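Local atomic coordinates of intestinal fatty acid binding protein (Rattus norvegicus, PDB entry 1ICM), a protein that binds long-chain fatty acids such as myristate inside a beta-barrel cavity, probably for their transport within intestinal cells. Residues G44-V49 / D59-L64. Sequence-based numbering, arbitrary orientation.
Sequences GNKFTV and DVVFEL
Phe62 places CG between its backbone N and its carbonyl carbon (chi1 59°), which swings the ring across to the neighbouring strand and beneath Phe47, whose own CG stands beside the backbone N (chi1 -78°). These two residues form a hydrogen-bonded pair of the antiparallel hairpin made by strands 46-52 and 57-63, and they illustrate how a cross-strand aromatic pair can meet without true stacking. The rings are almost parallel, at 8°, but slid apart, with centroids 5.5 Å from each other. What lies over the Phe62 face is instead the methylene of Phe47: its CB sits 3.9 Å from the Phe62 ring centroid in a CH-pi contact. Val49 also packs against the Phe62 ring, its CG2 3.9 Å from Phe62 CE2, while Phe47 CE1 reaches Leu64 CG at 4.0 Å. The backbone joins each of the two hydrogen-bonded pairs twice: Phe47 N to Phe62 O at 2.8 Å with the reciprocal bond from Phe62 N to Phe47 O, then the same exchange between Val49 and Val60. Beyond the last bridge, Leu64 N still donates to Asn45 O at 3.0 Å, extending the pairing by one bond at the open end of the hairpin. The other face carries Lys46 beside Glu63 and Thr48 beside Val61; Lys46 NZ stays 5.7 Å from Glu63 OE1, too far for a salt bridge. Lys46 CG meets Glu63 CB, while Thr48 OG1 approaches Val61 CG2. Phe62 also stacks on Trp82. The chemistry thus divides by face: a partly polar outer side is joined through the paired backbones to an apolar inner side, where Val49, Val60 and Phe62, all touched by the bound myristate, are consistent with a hydrophobic wall of the ten-stranded barrel's cavity.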
loop_
_atom_site.group_PDB
_atom_site.type_symbol
_atom_site.label_atom_id
_atom_site.label_comp_id
_atom_site.label_asym_id
_atom_site.label_seq_id
_atom_site.Cartn_x
_atom_site.Cartn_y
_atom_site.Cartn_z
ATOM N N GLY A 44 20.235 -3.096 1.583
ATOM C CA GLY A 44 20.484 -3.991 0.473
ATOM C C GLY A 44 19.203 -4.154 -0.346
ATOM O O GLY A 44 18.588 -3.237 -0.890
ATOM N N ASN A 45 18.843 -5.427 -0.403
ATOM C CA ASN A 45 17.689 -5.962 -1.102
ATOM C C ASN A 45 16.457 -6.026 -0.178
ATOM O O ASN A 45 15.364 -6.417 -0.604
ATOM C CB ASN A 45 18.086 -7.413 -1.543
ATOM C CG ASN A 45 17.634 -7.794 -2.947
ATOM O OD1 ASN A 45 17.379 -8.991 -3.242
ATOM N ND2 ASN A 45 17.550 -6.768 -3.805
ATOM N N LYS A 46 16.617 -5.671 1.105
ATOM C CA LYS A 46 15.484 -5.730 2.034
ATOM C C LYS A 46 14.963 -4.361 2.410
ATOM O O LYS A 46 15.707 -3.423 2.683
ATOM C CB LYS A 46 15.911 -6.340 3.360
ATOM C CG LYS A 46 16.123 -7.824 3.256
ATOM C CD LYS A 46 16.774 -8.461 4.473
ATOM C CE LYS A 46 15.803 -8.733 5.592
ATOM N NZ LYS A 46 16.283 -9.811 6.467
ATOM N N PHE A 47 13.674 -4.231 2.467
ATOM C CA PHE A 47 13.067 -2.982 2.824
ATOM C C PHE A 47 12.293 -3.104 4.140
ATOM O O PHE A 47 11.730 -4.178 4.427
ATOM C CB PHE A 47 12.024 -2.557 1.790
ATOM C CG PHE A 47 12.585 -1.965 0.518
ATOM C CD1 PHE A 47 13.273 -2.778 -0.385
ATOM C CD2 PHE A 47 12.450 -0.608 0.215
ATOM C CE1 PHE A 47 13.788 -2.220 -1.555
ATOM C CE2 PHE A 47 12.978 -0.038 -0.945
ATOM C CZ PHE A 47 13.676 -0.856 -1.830
ATOM N N THR A 48 12.258 -1.994 4.893
ATOM C CA THR A 48 11.517 -1.919 6.127
ATOM C C THR A 48 10.598 -0.739 5.980
ATOM O O THR A 48 11.048 0.382 5.744
ATOM C CB THR A 48 12.335 -1.745 7.403
ATOM O OG1 THR A 48 13.140 -2.884 7.550
ATOM C CG2 THR A 48 11.406 -1.623 8.623
ATOM N N VAL A 49 9.298 -1.023 6.113
ATOM C CA VAL A 49 8.267 -0.001 6.010
ATOM C C VAL A 49 7.533 0.055 7.340
ATOM O O VAL A 49 6.929 -0.907 7.812
ATOM C CB VAL A 49 7.223 -0.205 4.920
ATOM C CG1 VAL A 49 6.276 0.990 4.829
ATOM C CG2 VAL A 49 7.847 -0.460 3.545
ATOM N N ASP A 59 5.349 -2.783 11.655
ATOM C CA ASP A 59 6.476 -2.842 10.747
ATOM C C ASP A 59 6.187 -3.896 9.668
ATOM O O ASP A 59 5.605 -4.973 9.932
ATOM C CB ASP A 59 7.731 -3.303 11.497
ATOM C CG ASP A 59 8.354 -2.247 12.375
ATOM O OD1 ASP A 59 7.608 -1.180 12.543
ATOM O OD2 ASP A 59 9.455 -2.400 12.865
ATOM N N VAL A 60 6.583 -3.579 8.446
ATOM C CA VAL A 60 6.429 -4.503 7.324
ATOM C C VAL A 60 7.849 -4.674 6.789
ATOM O O VAL A 60 8.494 -3.700 6.395
ATOM C CB VAL A 60 5.542 -3.962 6.226
ATOM C CG1 VAL A 60 5.219 -5.078 5.241
ATOM C CG2 VAL A 60 4.239 -3.379 6.767
ATOM N N VAL A 61 8.362 -5.887 6.782
ATOM C CA VAL A 61 9.680 -6.153 6.247
ATOM C C VAL A 61 9.605 -7.091 5.038
ATOM O O VAL A 61 8.955 -8.143 5.089
ATOM C CB VAL A 61 10.495 -6.837 7.341
ATOM C CG1 VAL A 61 11.879 -7.251 6.832
ATOM C CG2 VAL A 61 10.573 -5.894 8.542
ATOM N N PHE A 62 10.247 -6.759 3.947
ATOM C CA PHE A 62 10.274 -7.629 2.798
ATOM C C PHE A 62 11.596 -7.614 2.015
ATOM O O PHE A 62 12.327 -6.633 2.025
ATOM C CB PHE A 62 9.116 -7.335 1.840
ATOM C CG PHE A 62 9.033 -5.961 1.292
ATOM C CD1 PHE A 62 9.716 -5.664 0.112
ATOM C CD2 PHE A 62 8.273 -4.968 1.899
ATOM C CE1 PHE A 62 9.605 -4.397 -0.449
ATOM C CE2 PHE A 62 8.147 -3.698 1.350
ATOM C CZ PHE A 62 8.829 -3.415 0.169
ATOM N N GLU A 63 11.918 -8.724 1.341
ATOM C CA GLU A 63 13.093 -8.831 0.511
ATOM C C GLU A 63 12.569 -8.815 -0.927
ATOM O O GLU A 63 11.592 -9.524 -1.231
ATOM C CB GLU A 63 13.836 -10.152 0.791
ATOM C CG GLU A 63 15.072 -10.209 -0.114
ATOM C CD GLU A 63 15.981 -11.384 0.151
ATOM O OE1 GLU A 63 15.787 -12.022 1.281
ATOM O OE2 GLU A 63 16.842 -11.694 -0.654
ATOM N N LEU A 64 13.137 -8.017 -1.830
ATOM C CA LEU A 64 12.632 -7.984 -3.200
ATOM C C LEU A 64 12.554 -9.378 -3.837
ATOM O O LEU A 64 13.478 -10.184 -3.661
ATOM C CB LEU A 64 13.546 -7.081 -4.064
ATOM C CG LEU A 64 13.486 -5.591 -3.722
ATOM C CD1 LEU A 64 14.389 -4.857 -4.715
ATOM C CD2 LEU A 64 12.063 -5.076 -3.911
#